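Local atomic coordinates of L-threonine dehydrogenase (Flavobacterium frigidimaris, PDB entry 2YY7), a protein that binds NAD in a Rossmann fold and probably catalyses the oxidation of L-threonine at its 3-hydroxyl group. Residues Y73-L78 with F114-I119; D164-R169 with I224-A229; I8-Q13 with V31-I36; T19-K24 with A219-I224. One frame throughout, in Å; residues are numbered along the deposited sequence.

Contact 1 (Y73-L78 with F114-I119); sequences YLMAAL and FWPSSI. With NAD (nicotinamide-adenine-dinucleotide), chain E.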
# COMPACT_ATOMS: atom_id res chain seq x y z
N TYR A 73 -14.97 -11.76 -11.51
CA TYR A 73 -14.43 -10.50 -12.01
C TYR A 73 -14.99 -9.46 -11.03
O TYR A 73 -16.17 -9.12 -11.10
CB TYR A 73 -14.93 -10.20 -13.43
CG TYR A 73 -14.39 -11.11 -14.51
CD1 TYR A 73 -13.51 -10.62 -15.49
CD2 TYR A 73 -14.76 -12.45 -14.57
CE1 TYR A 73 -13.02 -11.45 -16.50
CE2 TYR A 73 -14.27 -13.30 -15.58
CZ TYR A 73 -13.40 -12.79 -16.54
OH TYR A 73 -12.93 -13.62 -17.53
N LEU A 74 -14.14 -9.00 -10.12
CA LEU A 74 -14.54 -8.01 -9.11
C LEU A 74 -14.33 -6.59 -9.63
O LEU A 74 -13.22 -6.05 -9.58
CB LEU A 74 -13.73 -8.21 -7.83
CG LEU A 74 -13.89 -7.20 -6.69
CD1 LEU A 74 -15.32 -7.16 -6.21
CD2 LEU A 74 -12.96 -7.59 -5.55
N MET A 75 -15.40 -5.99 -10.13
CA MET A 75 -15.34 -4.65 -10.69
C MET A 75 -15.83 -3.57 -9.75
O MET A 75 -15.60 -2.39 -9.99
CB MET A 75 -16.15 -4.61 -11.99
CG MET A 75 -15.86 -5.77 -12.93
SD MET A 75 -14.10 -5.91 -13.34
CE MET A 75 -13.98 -4.75 -14.69
N ALA A 76 -16.51 -3.96 -8.67
CA ALA A 76 -17.05 -2.99 -7.72
C ALA A 76 -15.97 -2.26 -6.93
O ALA A 76 -15.05 -2.88 -6.40
CB ALA A 76 -18.04 -3.68 -6.77
N ALA A 77 -16.12 -0.94 -6.84
CA ALA A 77 -15.19 -0.08 -6.11
C ALA A 77 -15.55 1.36 -6.43
O ALA A 77 -16.28 1.60 -7.39
CB ALA A 77 -13.75 -0.34 -6.56
N LEU A 78 -15.07 2.30 -5.62
CA LEU A 78 -15.30 3.72 -5.88
C LEU A 78 -14.06 4.19 -6.65
O LEU A 78 -12.94 3.79 -6.34
CB LEU A 78 -15.44 4.50 -4.57
CG LEU A 78 -16.67 4.22 -3.71
CD1 LEU A 78 -16.80 5.29 -2.63
CD2 LEU A 78 -17.93 4.21 -4.56
N PHE A 114 -10.22 -12.03 -11.47
CA PHE A 114 -9.75 -10.89 -12.23
C PHE A 114 -10.11 -9.71 -11.35
O PHE A 114 -11.26 -9.58 -10.91
CB PHE A 114 -10.44 -10.68 -13.58
CG PHE A 114 -10.05 -9.37 -14.23
CD1 PHE A 114 -8.79 -9.23 -14.83
CD2 PHE A 114 -10.87 -8.25 -14.14
CE1 PHE A 114 -8.36 -8.00 -15.32
CE2 PHE A 114 -10.45 -7.01 -14.62
CZ PHE A 114 -9.19 -6.88 -15.21
N TRP A 115 -9.13 -8.86 -11.07
CA TRP A 115 -9.35 -7.68 -10.26
C TRP A 115 -8.52 -6.58 -10.92
O TRP A 115 -7.31 -6.71 -11.05
CB TRP A 115 -8.87 -7.91 -8.83
CG TRP A 115 -8.90 -6.65 -8.02
CD1 TRP A 115 -9.99 -6.03 -7.49
CD2 TRP A 115 -7.78 -5.80 -7.73
NE1 TRP A 115 -9.63 -4.85 -6.89
CE2 TRP A 115 -8.27 -4.69 -7.02
CE3 TRP A 115 -6.41 -5.88 -8.00
CZ2 TRP A 115 -7.44 -3.65 -6.58
CZ3 TRP A 115 -5.57 -4.85 -7.56
CH2 TRP A 115 -6.09 -3.76 -6.86
N PRO A 116 -9.17 -5.50 -11.36
CA PRO A 116 -8.41 -4.44 -12.00
C PRO A 116 -7.82 -3.40 -11.06
O PRO A 116 -8.45 -3.00 -10.07
CB PRO A 116 -9.44 -3.82 -12.94
CG PRO A 116 -10.69 -3.85 -12.07
CD PRO A 116 -10.63 -5.24 -11.45
N SER A 117 -6.60 -2.99 -11.38
CA SER A 117 -5.93 -1.95 -10.62
C SER A 117 -6.14 -0.72 -11.50
O SER A 117 -7.07 -0.71 -12.32
CB SER A 117 -4.43 -2.24 -10.49
OG SER A 117 -3.78 -1.23 -9.74
N SER A 118 -5.29 0.28 -11.34
CA SER A 118 -5.42 1.50 -12.13
C SER A 118 -4.11 2.27 -12.22
O SER A 118 -3.20 2.07 -11.41
CB SER A 118 -6.49 2.41 -11.51
OG SER A 118 -6.46 3.70 -12.08
N ILE A 119 -4.00 3.14 -13.22
CA ILE A 119 -2.81 3.96 -13.37
C ILE A 119 -2.73 4.88 -12.16
O ILE A 119 -1.74 5.57 -11.95
CB ILE A 119 -2.87 4.83 -14.64
CG1 ILE A 119 -4.21 5.59 -14.68
CG2 ILE A 119 -2.68 3.96 -15.88
CD1 ILE A 119 -4.28 6.66 -15.77
PA NAD E . -18.32 2.16 -12.15
O1A NAD E . -18.86 2.65 -13.46
O2A NAD E . -18.34 3.16 -11.05
O5B NAD E . -18.98 0.78 -11.75
C5B NAD E . -18.93 0.30 -10.44
C4B NAD E . -20.10 -0.61 -10.19
O4B NAD E . -19.92 -1.23 -8.92
C3B NAD E . -21.44 0.16 -10.18
O3B NAD E . -22.40 -0.43 -11.07
C2B NAD E . -21.85 0.11 -8.70
O2B NAD E . -23.25 0.10 -8.52
C1B NAD E . -21.17 -1.18 -8.23
N9A NAD E . -21.01 -1.25 -6.77
C8A NAD E . -20.61 -0.21 -5.93
N7A NAD E . -20.62 -0.67 -4.67
C5A NAD E . -21.00 -1.97 -4.71
C6A NAD E . -21.21 -2.90 -3.70
N6A NAD E . -21.11 -2.54 -2.44
N1A NAD E . -21.63 -4.16 -4.03
C2A NAD E . -21.85 -4.52 -5.36
N3A NAD E . -21.67 -3.60 -6.37
C4A NAD E . -21.26 -2.34 -6.03
O3 NAD E . -16.77 1.79 -12.33
PN NAD E . -16.01 1.18 -13.63
O1N NAD E . -16.79 0.10 -14.30
O2N NAD E . -15.47 2.36 -14.36
O5D NAD E . -14.72 0.49 -12.92
C5D NAD E . -14.74 -0.90 -12.56
C4D NAD E . -13.35 -1.28 -11.99
O4D NAD E . -12.34 -0.90 -12.90
C3D NAD E . -13.00 -0.56 -10.69
O3D NAD E . -12.21 -1.43 -9.88
C2D NAD E . -12.11 0.57 -11.14
O2D NAD E . -11.34 1.01 -10.04
C1D NAD E . -11.33 -0.07 -12.29
N1N NAD E . -10.80 0.98 -13.19
C2N NAD E . -11.66 1.71 -13.98
C3N NAD E . -11.15 2.69 -14.82
C7N NAD E . -12.06 3.43 -15.77
O7N NAD E . -11.45 4.43 -16.51
N7N NAD E . -13.37 3.16 -15.87
C4N NAD E . -9.77 2.95 -14.86
C5N NAD E . -8.90 2.18 -14.08
C6N NAD E . -9.42 1.21 -13.23
O HOH W 1 -12.21 -3.58 -5.07
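Tyr73 and Phe114 sit level with each other on neighbouring parallel strands, on one face of the sheet, yet their side chains cross at about a right angle. The first torsions explain this: Tyr73 CG is anti to its carbonyl carbon (chi1 -70°), whereas Phe114 CG is anti to its backbone N (172°). Tyr73 CD1 therefore rests on Phe114 CB at 3.6 Å, and the two ring planes meet obliquely, at 39°. Met75, doubly bent, brings SD to the edge of the Phe114 ring, 4.0 Å from Phe114 CE2, a Met-aromatic contact; the same sulfur touches Pro116 CD. Thr223 and Met227 of helix 216-228 cover this aromatic face. On the other face Leu74 and Trp115 lie side by side and point the same way, Leu74 CD2 3.9 Å from Trp115 CD1, beneath helix 87-106.

The backbones are joined by Leu74 N to Phe114 O (3.0 Å), approached almost along the C=O axis. The ladder breaks at the next step, because Pro116 has no N-H to offer: Leu74 O meets Pro116 CD instead, at 3.3 Å. Beyond that point the chains part, and NAD lies against both. Pro116 CG lies 3.5 Å from the ribose atom NAD O4D, and Ser118 CB reaches NAD C5N at 3.5 Å. The cofactor thus lies at the C-terminal ends of the parallel strands, as in Rossmann folds, and these two form its nicotinamide-ribose side.

Contact 2 (D164-R169 with I224-A229); sequences DVRSIR and INIMKA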
# COMPACT_ATOMS: atom_id res chain seq x y z
N ASP A 164 -4.97 -18.02 -8.05
CA ASP A 164 -4.82 -17.55 -9.43
C ASP A 164 -5.59 -16.24 -9.56
O ASP A 164 -6.78 -16.24 -9.87
CB ASP A 164 -5.40 -18.57 -10.41
CG ASP A 164 -5.09 -18.22 -11.87
OD1 ASP A 164 -4.60 -17.11 -12.15
OD2 ASP A 164 -5.36 -19.07 -12.74
N VAL A 165 -4.90 -15.13 -9.31
CA VAL A 165 -5.53 -13.81 -9.42
C VAL A 165 -4.75 -13.00 -10.45
O VAL A 165 -3.53 -12.87 -10.38
CB VAL A 165 -5.54 -13.06 -8.06
CG1 VAL A 165 -4.14 -13.03 -7.46
CG2 VAL A 165 -6.07 -11.64 -8.25
N ARG A 166 -5.48 -12.47 -11.43
CA ARG A 166 -4.87 -11.70 -12.51
C ARG A 166 -5.38 -10.27 -12.50
O ARG A 166 -6.55 -10.02 -12.21
CB ARG A 166 -5.19 -12.39 -13.83
CG ARG A 166 -4.96 -13.89 -13.74
CD ARG A 166 -5.16 -14.64 -15.05
NE ARG A 166 -4.97 -16.07 -14.83
CZ ARG A 166 -4.92 -16.99 -15.79
NH1 ARG A 166 -5.05 -16.63 -17.06
NH2 ARG A 166 -4.75 -18.26 -15.48
N SER A 167 -4.49 -9.33 -12.81
CA SER A 167 -4.84 -7.92 -12.80
C SER A 167 -4.13 -7.07 -13.85
O SER A 167 -3.06 -7.41 -14.33
CB SER A 167 -4.53 -7.34 -11.42
OG SER A 167 -4.89 -5.97 -11.33
N ILE A 168 -4.77 -5.96 -14.20
CA ILE A 168 -4.20 -5.00 -15.13
C ILE A 168 -4.51 -3.59 -14.63
O ILE A 168 -5.56 -3.32 -14.05
CB ILE A 168 -4.74 -5.17 -16.58
CG1 ILE A 168 -6.27 -5.15 -16.60
CG2 ILE A 168 -4.24 -6.49 -17.18
CD1 ILE A 168 -6.84 -5.48 -17.97
N ARG A 169 -3.55 -2.69 -14.83
CA ARG A 169 -3.71 -1.30 -14.41
C ARG A 169 -4.34 -0.52 -15.57
O ARG A 169 -3.64 0.10 -16.36
CB ARG A 169 -2.34 -0.72 -14.05
CG ARG A 169 -1.66 -1.40 -12.84
CD ARG A 169 -0.17 -1.04 -12.76
NE ARG A 169 0.49 -1.64 -11.60
CZ ARG A 169 1.80 -1.89 -11.53
NH1 ARG A 169 2.60 -1.59 -12.55
NH2 ARG A 169 2.31 -2.46 -10.44
N ILE A 224 -10.43 -10.04 -20.92
CA ILE A 224 -10.74 -11.40 -21.31
C ILE A 224 -9.51 -12.21 -21.69
O ILE A 224 -9.38 -13.38 -21.32
CB ILE A 224 -11.74 -11.41 -22.49
CG1 ILE A 224 -13.06 -10.76 -22.04
CG2 ILE A 224 -11.97 -12.83 -22.99
CD1 ILE A 224 -14.08 -10.63 -23.14
N ASN A 225 -8.60 -11.60 -22.45
CA ASN A 225 -7.41 -12.30 -22.88
C ASN A 225 -6.45 -12.70 -21.76
O ASN A 225 -5.92 -13.81 -21.78
CB ASN A 225 -6.66 -11.49 -23.94
CG ASN A 225 -7.41 -11.45 -25.27
OD1 ASN A 225 -8.25 -12.30 -25.53
ND2 ASN A 225 -7.09 -10.47 -26.11
N ILE A 226 -6.23 -11.83 -20.78
CA ILE A 226 -5.33 -12.18 -19.69
C ILE A 226 -5.95 -13.31 -18.86
O ILE A 226 -5.25 -14.16 -18.31
CB ILE A 226 -5.02 -10.97 -18.77
CG1 ILE A 226 -3.92 -11.37 -17.77
CG2 ILE A 226 -6.27 -10.52 -18.03
CD1 ILE A 226 -3.38 -10.22 -16.93
N MET A 227 -7.28 -13.32 -18.78
CA MET A 227 -7.99 -14.35 -18.02
C MET A 227 -8.04 -15.70 -18.72
O MET A 227 -7.99 -16.75 -18.06
CB MET A 227 -9.41 -13.88 -17.69
CG MET A 227 -9.48 -12.89 -16.54
SD MET A 227 -9.04 -13.65 -14.94
CE MET A 227 -10.63 -14.20 -14.39
N LYS A 228 -8.13 -15.71 -20.05
CA LYS A 228 -8.18 -16.98 -20.78
C LYS A 228 -6.79 -17.55 -21.06
O LYS A 228 -6.66 -18.71 -21.44
CB LYS A 228 -8.93 -16.82 -22.11
CG LYS A 228 -8.20 -15.97 -23.13
CD LYS A 228 -8.75 -16.18 -24.54
CE LYS A 228 -10.22 -15.83 -24.63
NZ LYS A 228 -10.72 -15.96 -26.04
N ALA A 229 -5.76 -16.74 -20.87
CA ALA A 229 -4.39 -17.19 -21.12
C ALA A 229 -3.96 -18.29 -20.16
O ALA A 229 -4.43 -18.36 -19.03
CB ALA A 229 -3.43 -16.01 -21.03
O HOH W 2 -5.84 -20.37 -17.42
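The guanidinium of Arg166 is met at its edges by both segments. Along one side, NE and NH2 face the carboxylate of Asp164, two residues back on the same strand; at another, NH1 faces two carbonyls at the C-terminal end of helix 216-228. The setting is the alpha/beta layering of the Rossmann fold, the helix packing on the sheet with its segment 224-228 running nearly antiparallel (159°) to strand 164-166.

The Asp164 grip is side-on and bidentate, each oxygen using its syn lone pair: Arg166 NE to Asp164 OD1 and Arg166 NH2 to Asp164 OD2 are both 2.9 Å, the first almost straight at 175°. An arm extended from CG to NE carries the group across to the helix, where Arg166 NH1 donates to Ile226 O (2.8 Å), lying in that carbonyl's plane, and to Ala229 O (2.7 Å), from above its plane. Positive charge thus meets the carbonyl end of the helix dipole, which is likely to be stabilising; Asp164 probably balances it, and its two bonds fix the rotation of the plane. An alanine at Arg166 would probably leave the end of the helix less firmly tied to the strand and Asp164 without its buried counter-charge.

Deeper in, Ile168 and Ile226 slide past each other in opposite directions, Ile168 CG2 against Ile226 CD1 at 3.8 Å. At the outer end a water bridges the two segments, accepting from Arg166 NH2 at 3.1 Å and donating to Ala229 O at 2.9 Å.

Contact 3 (I8-Q13 with V31-I36); sequences IGACGQ and VIASDI. With NAD (nicotinamide-adenine-dinucleotide), chain E.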
# COMPACT_ATOMS: atom_id res chain seq x y z
N ILE A 8 -19.04 -8.97 -10.43
CA ILE A 8 -19.50 -8.13 -9.33
C ILE A 8 -19.31 -6.68 -9.76
O ILE A 8 -18.20 -6.27 -10.11
CB ILE A 8 -18.69 -8.43 -8.05
CG1 ILE A 8 -18.80 -9.92 -7.72
CG2 ILE A 8 -19.21 -7.60 -6.88
CD1 ILE A 8 -18.00 -10.34 -6.48
N GLY A 9 -20.41 -5.92 -9.76
CA GLY A 9 -20.37 -4.53 -10.20
C GLY A 9 -20.59 -4.52 -11.70
O GLY A 9 -19.99 -3.73 -12.42
N ALA A 10 -21.48 -5.40 -12.16
CA ALA A 10 -21.77 -5.56 -13.59
C ALA A 10 -22.47 -4.39 -14.27
O ALA A 10 -22.47 -4.31 -15.50
CB ALA A 10 -22.57 -6.85 -13.81
N CYS A 11 -23.08 -3.50 -13.49
CA CYS A 11 -23.79 -2.36 -14.05
C CYS A 11 -22.90 -1.14 -14.28
O CYS A 11 -23.36 -0.10 -14.76
CB CYS A 11 -24.96 -1.99 -13.13
SG CYS A 11 -26.21 -3.31 -13.02
N GLY A 12 -21.61 -1.27 -13.96
CA GLY A 12 -20.68 -0.17 -14.14
C GLY A 12 -20.28 0.09 -15.58
O GLY A 12 -20.71 -0.62 -16.50
N GLN A 13 -19.45 1.11 -15.77
CA GLN A 13 -18.98 1.48 -17.10
C GLN A 13 -18.31 0.30 -17.80
O GLN A 13 -18.56 0.06 -18.99
CB GLN A 13 -18.00 2.66 -17.02
CG GLN A 13 -17.70 3.29 -18.39
CD GLN A 13 -16.45 4.16 -18.41
OE1 GLN A 13 -16.20 4.88 -19.37
NE2 GLN A 13 -15.67 4.10 -17.34
N VAL A 31 -22.67 -16.58 -17.52
CA VAL A 31 -22.19 -15.33 -16.94
C VAL A 31 -23.28 -14.71 -16.07
O VAL A 31 -24.33 -14.31 -16.56
CB VAL A 31 -21.80 -14.33 -18.04
CG1 VAL A 31 -21.17 -13.09 -17.42
CG2 VAL A 31 -20.84 -14.98 -19.03
N ILE A 32 -23.02 -14.65 -14.76
CA ILE A 32 -23.97 -14.08 -13.82
C ILE A 32 -23.57 -12.64 -13.50
O ILE A 32 -22.44 -12.39 -13.08
CB ILE A 32 -23.97 -14.88 -12.48
CG1 ILE A 32 -24.09 -16.38 -12.76
CG2 ILE A 32 -25.11 -14.39 -11.60
CD1 ILE A 32 -25.36 -16.80 -13.47
N ALA A 33 -24.48 -11.71 -13.73
CA ALA A 33 -24.22 -10.30 -13.45
C ALA A 33 -24.75 -9.97 -12.06
O ALA A 33 -25.85 -10.38 -11.70
CB ALA A 33 -24.91 -9.41 -14.49
N SER A 34 -23.96 -9.24 -11.27
CA SER A 34 -24.38 -8.86 -9.93
C SER A 34 -23.94 -7.44 -9.64
O SER A 34 -22.91 -6.98 -10.14
CB SER A 34 -23.78 -9.81 -8.88
OG SER A 34 -22.36 -9.72 -8.83
N ASP A 35 -24.73 -6.74 -8.84
CA ASP A 35 -24.45 -5.35 -8.51
C ASP A 35 -25.34 -4.97 -7.32
O ASP A 35 -26.32 -5.66 -7.04
CB ASP A 35 -24.77 -4.48 -9.72
CG ASP A 35 -24.09 -3.13 -9.66
OD1 ASP A 35 -24.53 -2.27 -8.86
OD2 ASP A 35 -23.11 -2.93 -10.41
N ILE A 36 -24.99 -3.90 -6.63
CA ILE A 36 -25.81 -3.49 -5.49
C ILE A 36 -27.00 -2.69 -6.00
O ILE A 36 -28.02 -2.58 -5.32
CB ILE A 36 -24.99 -2.66 -4.46
CG1 ILE A 36 -25.81 -2.48 -3.18
CG2 ILE A 36 -24.61 -1.31 -5.05
CD1 ILE A 36 -24.99 -2.11 -1.97
PA NAD E . -18.32 2.16 -12.15
O1A NAD E . -18.86 2.65 -13.46
O2A NAD E . -18.34 3.16 -11.05
O5B NAD E . -18.98 0.78 -11.75
C5B NAD E . -18.93 0.30 -10.44
C4B NAD E . -20.10 -0.61 -10.19
O4B NAD E . -19.92 -1.23 -8.92
C3B NAD E . -21.44 0.16 -10.18
O3B NAD E . -22.40 -0.43 -11.07
C2B NAD E . -21.85 0.11 -8.70
O2B NAD E . -23.25 0.10 -8.52
C1B NAD E . -21.17 -1.18 -8.23
N9A NAD E . -21.01 -1.25 -6.77
C8A NAD E . -20.61 -0.21 -5.93
N7A NAD E . -20.62 -0.67 -4.67
C5A NAD E . -21.00 -1.97 -4.71
C6A NAD E . -21.21 -2.90 -3.70
N6A NAD E . -21.11 -2.54 -2.44
N1A NAD E . -21.63 -4.16 -4.03
C2A NAD E . -21.85 -4.52 -5.36
N3A NAD E . -21.67 -3.60 -6.37
C4A NAD E . -21.26 -2.34 -6.03
O3 NAD E . -16.77 1.79 -12.33
PN NAD E . -16.01 1.18 -13.63
O1N NAD E . -16.79 0.10 -14.30
O2N NAD E . -15.47 2.36 -14.36
O5D NAD E . -14.72 0.49 -12.92
C5D NAD E . -14.74 -0.90 -12.56
C4D NAD E . -13.35 -1.28 -11.99
O4D NAD E . -12.34 -0.90 -12.90
C3D NAD E . -13.00 -0.56 -10.69
O3D NAD E . -12.21 -1.43 -9.88
C2D NAD E . -12.11 0.57 -11.14
O2D NAD E . -11.34 1.01 -10.04
C1D NAD E . -11.33 -0.07 -12.29
N1N NAD E . -10.80 0.98 -13.19
C2N NAD E . -11.66 1.71 -13.98
C3N NAD E . -11.15 2.69 -14.82
C7N NAD E . -12.06 3.43 -15.77
O7N NAD E . -11.45 4.43 -16.51
N7N NAD E . -13.37 3.16 -15.87
C4N NAD E . -9.77 2.95 -14.86
C5N NAD E . -8.90 2.18 -14.08
C6N NAD E . -9.42 1.21 -13.23
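Strand 31-35 runs parallel to the end of strand 5-8, with Ile8 level with Ser34, and just past that point the first chain leaves the sheet in a type I turn from Gly9 to Gly12. The exit is marked by a shared acceptor: Ser34 O takes Gly9 N at 2.7 Å and Ala10 N at 2.9 Å, both from above its carbonyl plane, the second nearly straight. Gly9 has a positive phi (87°), where a side chain would be jammed against the preceding carbonyl and would run into the adenosine ribose; one on Gly12 would collide with NAD O5B. With the sequence GACGQIG, this is the glycine-rich GxxGxxG loop found in epimerase-like short-chain dehydrogenases, leading into helix 13-26, whose first turn offers Gln13 N to the phosphate oxygen NAD O1A at 2.8 Å.

Among the side chains Asp35 does most. Its CG is anti to the backbone N (chi1 -160°), which points the carboxylate at the adenosine ribose: Asp35 OD1 accepts from NAD O2B and Asp35 OD2 from NAD O3B, each at 2.7 Å. Cys11 N also donates to Asp35 OD2, at 3.1 Å and from above the carboxylate plane, so the loop positions the acid that reads the ribose. An alanine here removes the carboxylate that holds both ribose hydroxyls and Cys11 N, which would probably weaken adenosine binding and loosen the loop. Cys11 SG packs over Asp35 CB. On the face away from Ile8, Ala10 CB touches Ala33 CB at 3.5 Å, while Ser34 OG, close to Ile8 CA, bonds to Ile7 O.

Contact 4 (T19-K24 with A219-I224); sequences TQKLRK and AIDATI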
# COMPACT_ATOMS: atom_id res chain seq x y z
N THR A 19 -19.72 -7.87 -19.35
CA THR A 19 -20.76 -8.89 -19.22
C THR A 19 -21.27 -9.31 -20.59
O THR A 19 -21.45 -10.50 -20.86
CB THR A 19 -21.94 -8.36 -18.38
OG1 THR A 19 -21.48 -7.99 -17.07
CG2 THR A 19 -23.03 -9.42 -18.24
N GLN A 20 -21.51 -8.34 -21.47
CA GLN A 20 -22.01 -8.62 -22.81
C GLN A 20 -21.03 -9.47 -23.61
O GLN A 20 -21.41 -10.47 -24.21
CB GLN A 20 -22.30 -7.32 -23.56
CG GLN A 20 -22.97 -7.52 -24.92
CD GLN A 20 -23.24 -6.20 -25.64
OE1 GLN A 20 -22.31 -5.45 -25.94
NE2 GLN A 20 -24.51 -5.93 -25.92
N LYS A 21 -19.76 -9.06 -23.61
CA LYS A 21 -18.73 -9.78 -24.35
C LYS A 21 -18.53 -11.19 -23.82
O LYS A 21 -18.41 -12.15 -24.59
CB LYS A 21 -17.41 -9.00 -24.29
CG LYS A 21 -16.28 -9.62 -25.10
CD LYS A 21 -16.60 -9.70 -26.58
CE LYS A 21 -15.43 -10.28 -27.35
NZ LYS A 21 -15.72 -10.42 -28.81
N LEU A 22 -18.49 -11.34 -22.50
CA LEU A 22 -18.31 -12.65 -21.90
C LEU A 22 -19.47 -13.58 -22.26
O LEU A 22 -19.27 -14.76 -22.53
CB LEU A 22 -18.20 -12.51 -20.38
CG LEU A 22 -16.84 -12.76 -19.70
CD1 LEU A 22 -15.70 -12.54 -20.66
CD2 LEU A 22 -16.73 -11.83 -18.49
N ARG A 23 -20.69 -13.04 -22.28
CA ARG A 23 -21.87 -13.83 -22.61
C ARG A 23 -21.87 -14.29 -24.07
O ARG A 23 -22.41 -15.35 -24.39
CB ARG A 23 -23.14 -13.04 -22.29
CG ARG A 23 -23.45 -13.03 -20.80
CD ARG A 23 -24.64 -12.16 -20.43
NE ARG A 23 -25.02 -12.37 -19.03
CZ ARG A 23 -25.82 -11.57 -18.34
NH1 ARG A 23 -26.34 -10.49 -18.90
NH2 ARG A 23 -26.11 -11.86 -17.08
N LYS A 24 -21.26 -13.49 -24.95
CA LYS A 24 -21.17 -13.85 -26.36
C LYS A 24 -20.17 -14.98 -26.55
O LYS A 24 -20.35 -15.86 -27.39
CB LYS A 24 -20.73 -12.64 -27.20
CG LYS A 24 -21.77 -11.53 -27.29
CD LYS A 24 -21.23 -10.30 -28.02
CE LYS A 24 -20.85 -10.60 -29.47
NZ LYS A 24 -19.59 -11.40 -29.58
N ALA A 219 -9.99 -2.33 -23.57
CA ALA A 219 -9.94 -2.69 -22.16
C ALA A 219 -10.61 -4.05 -21.95
O ALA A 219 -10.12 -4.87 -21.18
CB ALA A 219 -10.63 -1.62 -21.33
N ILE A 220 -11.74 -4.27 -22.62
CA ILE A 220 -12.46 -5.54 -22.49
C ILE A 220 -11.66 -6.71 -23.08
O ILE A 220 -11.59 -7.78 -22.48
CB ILE A 220 -13.83 -5.47 -23.20
CG1 ILE A 220 -14.69 -4.37 -22.57
CG2 ILE A 220 -14.54 -6.82 -23.12
CD1 ILE A 220 -14.93 -4.54 -21.08
N ASP A 221 -11.07 -6.51 -24.25
CA ASP A 221 -10.27 -7.57 -24.86
C ASP A 221 -9.11 -7.93 -23.94
O ASP A 221 -8.80 -9.11 -23.76
CB ASP A 221 -9.75 -7.10 -26.22
CG ASP A 221 -10.82 -7.12 -27.30
OD1 ASP A 221 -10.60 -6.53 -28.38
OD2 ASP A 221 -11.89 -7.73 -27.07
N ALA A 222 -8.49 -6.92 -23.35
CA ALA A 222 -7.37 -7.13 -22.44
C ALA A 222 -7.81 -7.98 -21.26
O ALA A 222 -7.15 -8.96 -20.91
CB ALA A 222 -6.85 -5.78 -21.94
N THR A 223 -8.93 -7.60 -20.66
CA THR A 223 -9.48 -8.31 -19.51
C THR A 223 -9.74 -9.78 -19.81
O THR A 223 -9.33 -10.66 -19.06
CB THR A 223 -10.80 -7.66 -19.04
OG1 THR A 223 -10.56 -6.28 -18.72
CG2 THR A 223 -11.34 -8.38 -17.81
N ILE A 224 -10.43 -10.04 -20.92
CA ILE A 224 -10.74 -11.40 -21.31
C ILE A 224 -9.51 -12.21 -21.69
O ILE A 224 -9.38 -13.38 -21.32
CB ILE A 224 -11.74 -11.41 -22.49
CG1 ILE A 224 -13.06 -10.76 -22.04
CG2 ILE A 224 -11.97 -12.83 -22.99
CD1 ILE A 224 -14.08 -10.63 -23.14
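Thr223 OG1 is the best-held side-chain polar atom here, with two partners around it: a hydrogen bond joins it to Tyr170 OH on strand 164-174, and Ala219 O, one helical turn back, lies 2.9 Å away. That same carbonyl receives the regular helical bond from Thr223 N at 3.0 Å. All of this lies on the sheet side of helix 216-228; between the two helices themselves no hydrogen bond passes.

The segments' axes approach to 10.6 Å and cross at -52°, a value consistent with ridges-into-grooves packing of residues four apart, and Ile220 and Ile224 form just such a row. Lys21 enters it with its aliphatic stem. Its backbone directs CB at the other helix, 3.8 Å from Ile220 CG2; CG, anti to the backbone N, lays the stem obliquely along Ile220, and the bend at chi2 sets the course of the outer chain. Ile224 crosses the lysine stem at about a right angle. On the inner side Leu22 and Ile224 slide past each other in opposite directions, Leu22 CD1 lying alongside the outer Ile224 branch, 3.5 Å from Ile224 CG1, which is close packing for two carbons. Beneath it, Leu22 rests on Ile5 and Ile7 of strand 5-8.

At the outer side Lys21 NZ and Asp221 OD2 remain 5.0 Å apart, too far for a salt bridge, though their opposite charges may attract weakly. Two helices flanking one face of the Rossmann sheet are thus joined by hydrocarbon contact, which depends on complementary shape rather than on directed bonds.

Contact 1 lies deepest, near the centre of the chain, and with contact 3, also buried, it belongs to the central parallel sheet: Ile8 bonds through its backbone to Tyr73 and Met75, and both contacts end at NAD. Their chemistry is accordingly backbone ladder plus cofactor. Contact 2, buried too, joins the same sheet through strand 164-174, whose Arg166 pairs by its backbone with Trp115 of contact 1, but adds a charged network where a helix ends. Contact 4 is helix on helix, mostly buried yet partly exposed at its lysine, and apolar. Contacts 2 and 4 share helix 216-228 and Ile224, while Thr223 of contact 4 packs on Tyr73 and Phe114 of contact 1. Arg23 bonds to Val31, linking contacts 3 and 4.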